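Trehalose monomycolate exporter MmpL3 (Mycobacterium tuberculosis, PDB 7NVH) exports trehalose monomycolate, the mycolic acid carrier used to build the mycobacterial cell envelope, across the inner membrane as a probable proton-driven RND-type transporter. Local coordinates at residues I248-F260 with S321-L333. Residues are numbered along the deposited sequence; the frame is centred on the assembly and turned at random.
Sequences IAIDYGLFIVSRF and SAILSITVLPACL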
ATOM      1  N   ILE A 248     -11.482   9.216  -3.166  1.00 54.78           N
ATOM      2  CA  ILE A 248     -12.881   8.820  -3.067  1.00 54.78           C
ATOM      3  C   ILE A 248     -13.638   9.730  -2.113  1.00 54.78           C
ATOM      4  O   ILE A 248     -14.844   9.933  -2.278  1.00 54.78           O
ATOM      5  CB  ILE A 248     -13.019   7.350  -2.651  1.00 54.78           C
ATOM      6  CG1 ILE A 248     -12.654   7.178  -1.186  1.00 54.78           C
ATOM      7  CG2 ILE A 248     -12.131   6.473  -3.511  1.00 54.78           C
ATOM      8  CD1 ILE A 248     -13.135   5.899  -0.612  1.00 54.78           C
ATOM      9  N   ALA A 249     -12.965  10.296  -1.111  1.00 53.97           N
ATOM     10  CA  ALA A 249     -13.624  11.282  -0.267  1.00 53.97           C
ATOM     11  C   ALA A 249     -13.992  12.530  -1.050  1.00 53.97           C
ATOM     12  O   ALA A 249     -14.884  13.274  -0.628  1.00 53.97           O
ATOM     13  CB  ALA A 249     -12.736  11.651   0.918  1.00 53.97           C
ATOM     14  N   ILE A 250     -13.325  12.774  -2.173  1.00 53.79           N
ATOM     15  CA  ILE A 250     -13.705  13.874  -3.044  1.00 53.79           C
ATOM     16  C   ILE A 250     -14.676  13.412  -4.129  1.00 53.79           C
ATOM     17  O   ILE A 250     -15.531  14.190  -4.557  1.00 53.79           O
ATOM     18  CB  ILE A 250     -12.450  14.529  -3.644  1.00 53.79           C
ATOM     19  CG1 ILE A 250     -11.628  15.181  -2.534  1.00 53.79           C
ATOM     20  CG2 ILE A 250     -12.823  15.576  -4.672  1.00 53.79           C
ATOM     21  CD1 ILE A 250     -10.551  16.114  -3.033  1.00 53.79           C
ATOM     22  N   ASP A 251     -14.592  12.150  -4.563  1.00 53.76           N
ATOM     23  CA  ASP A 251     -15.612  11.621  -5.465  1.00 53.76           C
ATOM     24  C   ASP A 251     -16.991  11.645  -4.820  1.00 53.76           C
ATOM     25  O   ASP A 251     -17.984  11.989  -5.470  1.00 53.76           O
ATOM     26  CB  ASP A 251     -15.275  10.192  -5.883  1.00 53.76           C
ATOM     27  CG  ASP A 251     -14.042  10.109  -6.739  1.00 53.76           C
ATOM     28  OD1 ASP A 251     -13.555  11.162  -7.197  1.00 53.76           O
ATOM     29  OD2 ASP A 251     -13.573   8.976  -6.969  1.00 53.76           O
ATOM     30  N   TYR A 252     -17.075  11.248  -3.550  1.00 52.04           N
ATOM     31  CA  TYR A 252     -18.363  11.223  -2.866  1.00 52.04           C
ATOM     32  C   TYR A 252     -18.949  12.623  -2.765  1.00 52.04           C
ATOM     33  O   TYR A 252     -20.147  12.828  -3.004  1.00 52.04           O
ATOM     34  CB  TYR A 252     -18.199  10.607  -1.477  1.00 52.04           C
ATOM     35  CG  TYR A 252     -17.789   9.151  -1.489  1.00 52.04           C
ATOM     36  CD1 TYR A 252     -17.812   8.409  -2.659  1.00 52.04           C
ATOM     37  CD2 TYR A 252     -17.365   8.523  -0.328  1.00 52.04           C
ATOM     38  CE1 TYR A 252     -17.436   7.086  -2.672  1.00 52.04           C
ATOM     39  CE2 TYR A 252     -16.987   7.199  -0.331  1.00 52.04           C
ATOM     40  CZ  TYR A 252     -17.024   6.486  -1.506  1.00 52.04           C
ATOM     41  OH  TYR A 252     -16.647   5.165  -1.518  1.00 52.04           O
ATOM     42  N   GLY A 253     -18.111  13.602  -2.421  1.00 51.41           N
ATOM     43  CA  GLY A 253     -18.567  14.978  -2.404  1.00 51.41           C
ATOM     44  C   GLY A 253     -18.990  15.459  -3.776  1.00 51.41           C
ATOM     45  O   GLY A 253     -19.987  16.169  -3.910  1.00 51.41           O
ATOM     46  N   LEU A 254     -18.241  15.079  -4.811  1.00 50.71           N
ATOM     47  CA  LEU A 254     -18.628  15.405  -6.178  1.00 50.71           C
ATOM     48  C   LEU A 254     -20.029  14.907  -6.485  1.00 50.71           C
ATOM     49  O   LEU A 254     -20.890  15.671  -6.932  1.00 50.71           O
ATOM     50  CB  LEU A 254     -17.626  14.798  -7.157  1.00 50.71           C
ATOM     51  CG  LEU A 254     -17.566  15.367  -8.572  1.00 50.71           C
ATOM     52  CD1 LEU A 254     -17.142  16.813  -8.568  1.00 50.71           C
ATOM     53  CD2 LEU A 254     -16.619  14.536  -9.412  1.00 50.71           C
ATOM     54  N   PHE A 255     -20.277  13.621  -6.236  1.00 50.74           N
ATOM     55  CA  PHE A 255     -21.573  13.046  -6.573  1.00 50.74           C
ATOM     56  C   PHE A 255     -22.694  13.694  -5.775  1.00 50.74           C
ATOM     57  O   PHE A 255     -23.742  14.036  -6.334  1.00 50.74           O
ATOM     58  CB  PHE A 255     -21.558  11.534  -6.359  1.00 50.74           C
ATOM     59  CG  PHE A 255     -20.936  10.774  -7.491  1.00 50.74           C
ATOM     60  CD1 PHE A 255     -21.711  10.329  -8.546  1.00 50.74           C
ATOM     61  CD2 PHE A 255     -19.579  10.515  -7.509  1.00 50.74           C
ATOM     62  CE1 PHE A 255     -21.145   9.635  -9.593  1.00 50.74           C
ATOM     63  CE2 PHE A 255     -19.006   9.823  -8.553  1.00 50.74           C
ATOM     64  CZ  PHE A 255     -19.789   9.381  -9.597  1.00 50.74           C
ATOM     65  N   ILE A 256     -22.487  13.901  -4.475  1.00 49.38           N
ATOM     66  CA  ILE A 256     -23.570  14.430  -3.650  1.00 49.38           C
ATOM     67  C   ILE A 256     -23.846  15.893  -3.979  1.00 49.38           C
ATOM     68  O   ILE A 256     -25.008  16.310  -4.070  1.00 49.38           O
ATOM     69  CB  ILE A 256     -23.257  14.213  -2.162  1.00 49.38           C
ATOM     70  CG1 ILE A 256     -23.375  12.725  -1.843  1.00 49.38           C
ATOM     71  CG2 ILE A 256     -24.204  15.013  -1.293  1.00 49.38           C
ATOM     72  CD1 ILE A 256     -22.953  12.360  -0.464  1.00 49.38           C
ATOM     73  N   VAL A 257     -22.799  16.696  -4.175  1.00 49.68           N
ATOM     74  CA  VAL A 257     -22.997  18.099  -4.524  1.00 49.68           C
ATOM     75  C   VAL A 257     -23.654  18.222  -5.892  1.00 49.68           C
ATOM     76  O   VAL A 257     -24.545  19.055  -6.093  1.00 49.68           O
ATOM     77  CB  VAL A 257     -21.659  18.857  -4.463  1.00 49.68           C
ATOM     78  CG1 VAL A 257     -21.786  20.213  -5.126  1.00 49.68           C
ATOM     79  CG2 VAL A 257     -21.208  19.013  -3.026  1.00 49.68           C
ATOM     80  N   SER A 258     -23.228  17.400  -6.855  1.00 49.82           N
ATOM     81  CA  SER A 258     -23.844  17.438  -8.173  1.00 49.82           C
ATOM     82  C   SER A 258     -25.309  17.038  -8.105  1.00 49.82           C
ATOM     83  O   SER A 258     -26.154  17.640  -8.774  1.00 49.82           O
ATOM     84  CB  SER A 258     -23.085  16.524  -9.131  1.00 49.82           C
ATOM     85  OG  SER A 258     -23.409  15.168  -8.896  1.00 49.82           O
ATOM     86  N   ARG A 259     -25.633  16.024  -7.300  1.00 50.05           N
ATOM     87  CA  ARG A 259     -27.027  15.622  -7.157  1.00 50.05           C
ATOM     88  C   ARG A 259     -27.854  16.725  -6.511  1.00 50.05           C
ATOM     89  O   ARG A 259     -29.002  16.959  -6.903  1.00 50.05           O
ATOM     90  CB  ARG A 259     -27.121  14.333  -6.345  1.00 50.05           C
ATOM     91  CG  ARG A 259     -28.475  13.667  -6.420  1.00 50.05           C
ATOM     92  CD  ARG A 259     -28.826  13.329  -7.852  1.00 50.05           C
ATOM     93  NE  ARG A 259     -30.267  13.337  -8.072  1.00 50.05           N
ATOM     94  CZ  ARG A 259     -31.014  12.241  -8.152  1.00 50.05           C
ATOM     95  NH1 ARG A 259     -30.452  11.049  -8.037  1.00 50.05           N
ATOM     96  NH2 ARG A 259     -32.319  12.339  -8.352  1.00 50.05           N
ATOM     97  N   PHE A 260     -27.291  17.409  -5.514  1.00 50.36           N
ATOM     98  CA  PHE A 260     -28.009  18.515  -4.890  1.00 50.36           C
ATOM     99  C   PHE A 260     -28.262  19.639  -5.886  1.00 50.36           C
ATOM    100  O   PHE A 260     -29.361  20.205  -5.928  1.00 50.36           O
ATOM    101  CB  PHE A 260     -27.234  19.036  -3.684  1.00 50.36           C
ATOM    102  CG  PHE A 260     -27.887  20.201  -3.002  1.00 50.36           C
ATOM    103  CD1 PHE A 260     -28.905  20.002  -2.093  1.00 50.36           C
ATOM    104  CD2 PHE A 260     -27.481  21.494  -3.267  1.00 50.36           C
ATOM    105  CE1 PHE A 260     -29.507  21.068  -1.465  1.00 50.36           C
ATOM    106  CE2 PHE A 260     -28.081  22.563  -2.641  1.00 50.36           C
ATOM    107  CZ  PHE A 260     -29.094  22.348  -1.740  1.00 50.36           C
ATOM    108  N   SER A 321     -15.112   9.039   5.192  1.00 52.21           N
ATOM    109  CA  SER A 321     -15.520   9.793   4.014  1.00 52.21           C
ATOM    110  C   SER A 321     -17.014   9.654   3.765  1.00 52.21           C
ATOM    111  O   SER A 321     -17.697  10.644   3.483  1.00 52.21           O
ATOM    112  CB  SER A 321     -14.729   9.329   2.795  1.00 52.21           C
ATOM    113  OG  SER A 321     -15.077   8.003   2.441  1.00 52.21           O
ATOM    114  N   ALA A 322     -17.544   8.436   3.881  1.00 51.39           N
ATOM    115  CA  ALA A 322     -18.978   8.242   3.689  1.00 51.39           C
ATOM    116  C   ALA A 322     -19.786   8.953   4.764  1.00 51.39           C
ATOM    117  O   ALA A 322     -20.798   9.598   4.463  1.00 51.39           O
ATOM    118  CB  ALA A 322     -19.312   6.755   3.680  1.00 51.39           C
ATOM    119  N   ILE A 323     -19.367   8.837   6.025  1.00 51.29           N
ATOM    120  CA  ILE A 323     -20.109   9.470   7.108  1.00 51.29           C
ATOM    121  C   ILE A 323     -20.103  10.982   6.939  1.00 51.29           C
ATOM    122  O   ILE A 323     -21.131  11.643   7.119  1.00 51.29           O
ATOM    123  CB  ILE A 323     -19.539   9.039   8.471  1.00 51.29           C
ATOM    124  CG1 ILE A 323     -19.889   7.579   8.746  1.00 51.29           C
ATOM    125  CG2 ILE A 323     -20.103   9.898   9.576  1.00 51.29           C
ATOM    126  CD1 ILE A 323     -18.995   6.919   9.767  1.00 51.29           C
ATOM    127  N   LEU A 324     -18.953  11.552   6.574  1.00 51.10           N
ATOM    128  CA  LEU A 324     -18.891  12.976   6.270  1.00 51.10           C
ATOM    129  C   LEU A 324     -19.832  13.333   5.131  1.00 51.10           C
ATOM    130  O   LEU A 324     -20.639  14.260   5.251  1.00 51.10           O
ATOM    131  CB  LEU A 324     -17.459  13.374   5.917  1.00 51.10           C
ATOM    132  CG  LEU A 324     -16.454  13.551   7.049  1.00 51.10           C
ATOM    133  CD1 LEU A 324     -15.105  13.868   6.464  1.00 51.10           C
ATOM    134  CD2 LEU A 324     -16.896  14.675   7.953  1.00 51.10           C
ATOM    135  N   SER A 325     -19.769  12.583   4.032  1.00 50.77           N
ATOM    136  CA  SER A 325     -20.547  12.923   2.849  1.00 50.77           C
ATOM    137  C   SER A 325     -22.044  12.833   3.103  1.00 50.77           C
ATOM    138  O   SER A 325     -22.820  13.519   2.434  1.00 50.77           O
ATOM    139  CB  SER A 325     -20.151  12.012   1.690  1.00 50.77           C
ATOM    140  OG  SER A 325     -18.776  12.156   1.388  1.00 50.77           O
ATOM    141  N   ILE A 326     -22.473  11.995   4.047  1.00 49.29           N
ATOM    142  CA  ILE A 326     -23.900  11.888   4.345  1.00 49.29           C
ATOM    143  C   ILE A 326     -24.329  12.689   5.568  1.00 49.29           C
ATOM    144  O   ILE A 326     -25.539  12.792   5.825  1.00 49.29           O
ATOM    145  CB  ILE A 326     -24.336  10.416   4.511  1.00 49.29           C
ATOM    146  CG1 ILE A 326     -23.974   9.901   5.902  1.00 49.29           C
ATOM    147  CG2 ILE A 326     -23.743   9.552   3.415  1.00 49.29           C
ATOM    148  CD1 ILE A 326     -24.414   8.478   6.157  1.00 49.29           C
ATOM    149  N   THR A 327     -23.394  13.261   6.329  1.00 50.40           N
ATOM    150  CA  THR A 327     -23.748  14.032   7.514  1.00 50.40           C
ATOM    151  C   THR A 327     -23.435  15.515   7.364  1.00 50.40           C
ATOM    152  O   THR A 327     -24.327  16.354   7.505  1.00 50.40           O
ATOM    153  CB  THR A 327     -23.014  13.477   8.738  1.00 50.40           C
ATOM    154  OG1 THR A 327     -21.636  13.278   8.412  1.00 50.40           O
ATOM    155  CG2 THR A 327     -23.616  12.155   9.168  1.00 50.40           C
ATOM    156  N   VAL A 328     -22.180  15.862   7.083  1.00 50.53           N
ATOM    157  CA  VAL A 328     -21.785  17.264   7.043  1.00 50.53           C
ATOM    158  C   VAL A 328     -22.180  17.893   5.718  1.00 50.53           C
ATOM    159  O   VAL A 328     -22.762  18.983   5.681  1.00 50.53           O
ATOM    160  CB  VAL A 328     -20.274  17.400   7.296  1.00 50.53           C
ATOM    161  CG1 VAL A 328     -19.816  18.816   7.016  1.00 50.53           C
ATOM    162  CG2 VAL A 328     -19.944  17.011   8.716  1.00 50.53           C
ATOM    163  N   LEU A 329     -21.865  17.220   4.615  1.00 49.73           N
ATOM    164  CA  LEU A 329     -22.138  17.789   3.298  1.00 49.73           C
ATOM    165  C   LEU A 329     -23.618  18.067   3.072  1.00 49.73           C
ATOM    166  O   LEU A 329     -23.943  19.152   2.559  1.00 49.73           O
ATOM    167  CB  LEU A 329     -21.554  16.877   2.216  1.00 49.73           C
ATOM    168  CG  LEU A 329     -21.546  17.451   0.803  1.00 49.73           C
ATOM    169  CD1 LEU A 329     -20.748  18.737   0.766  1.00 49.73           C
ATOM    170  CD2 LEU A 329     -20.964  16.441  -0.159  1.00 49.73           C
ATOM    171  N   PRO A 330     -24.555  17.169   3.404  1.00 49.42           N
ATOM    172  CA  PRO A 330     -25.971  17.557   3.304  1.00 49.42           C
ATOM    173  C   PRO A 330     -26.324  18.743   4.180  1.00 49.42           C
ATOM    174  O   PRO A 330     -27.132  19.582   3.773  1.00 49.42           O
ATOM    175  CB  PRO A 330     -26.707  16.285   3.739  1.00 49.42           C
ATOM    176  CG  PRO A 330     -25.775  15.197   3.388  1.00 49.42           C
ATOM    177  CD  PRO A 330     -24.429  15.744   3.748  1.00 49.42           C
ATOM    178  N   ALA A 331     -25.727  18.851   5.367  1.00 49.78           N
ATOM    179  CA  ALA A 331     -25.965  20.021   6.205  1.00 49.78           C
ATOM    180  C   ALA A 331     -25.360  21.275   5.587  1.00 49.78           C
ATOM    181  O   ALA A 331     -25.979  22.345   5.606  1.00 49.78           O
ATOM    182  CB  ALA A 331     -25.403  19.787   7.605  1.00 49.78           C
ATOM    183  N   CYS A 332     -24.148  21.159   5.038  1.00 51.74           N
ATOM    184  CA  CYS A 332     -23.526  22.292   4.361  1.00 51.74           C
ATOM    185  C   CYS A 332     -24.397  22.784   3.216  1.00 51.74           C
ATOM    186  O   CYS A 332     -24.537  23.993   3.005  1.00 51.74           O
ATOM    187  CB  CYS A 332     -22.144  21.900   3.840  1.00 51.74           C
ATOM    188  SG  CYS A 332     -20.797  22.050   5.028  1.00 51.74           S
ATOM    189  N   LEU A 333     -24.987  21.856   2.463  1.00 49.87           N
ATOM    190  CA  LEU A 333     -25.844  22.236   1.349  1.00 49.87           C
ATOM    191  C   LEU A 333     -27.181  22.787   1.826  1.00 49.87           C
ATOM    192  O   LEU A 333     -27.739  23.687   1.191  1.00 49.87           O
ATOM    193  CB  LEU A 333     -26.054  21.034   0.431  1.00 49.87           C
ATOM    194  CG  LEU A 333     -24.778  20.515  -0.232  1.00 49.87           C
ATOM    195  CD1 LEU A 333     -24.995  19.129  -0.805  1.00 49.87           C
ATOM    196  CD2 LEU A 333     -24.317  21.471  -1.313  1.00 49.87           C
TER
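Two helices of the transmembrane bundle of this RND-type transporter, 248-260 and 321-333, run side by side in nearly the same direction, axes 9.3 Å apart and crossing at -25°. Small residues face each other at one end: Ala249 CB lies 3.6 Å from Ser321 CB, and a turn on Gly253 is level with Ser325. Here Tyr252 sets its CB against Ser325 OG, while Ser321 OG comes obliquely to the ring's CD2 and CE2 atoms. Ser325 OG donates back to Ser321 O (2.8 Å), on the opposite face of that carbonyl from Ser325 N, and Ser321 OG bonds Val318 O. Ile256 CD1, on Ser325 CB (3.6 Å), links this patch to the apolar half. Leu329, its CG anti to the backbone N (chi1 -170°), brings CD2 against Gly253 CA and Ile256 CG2, and CD1 to Val257 CG2 (3.8 Å). At the far end Leu333 sets its CB over one face of the Phe260 ring, 3.7 Å from the centroid and almost on the normal, a CH-pi contact, and its CD1 packs on Phe260 CB. The Tyr252 hydroxyl bonds Asp640 and the neighbouring Asp251 bonds Tyr641, Asp-Tyr pairs of the kind that probably carry protons in MmpL3 transporters. Across the interface no hydrogen bond forms, so shape and apolar packing hold these helices, the serine hydroxyls being satisfied within their own helix.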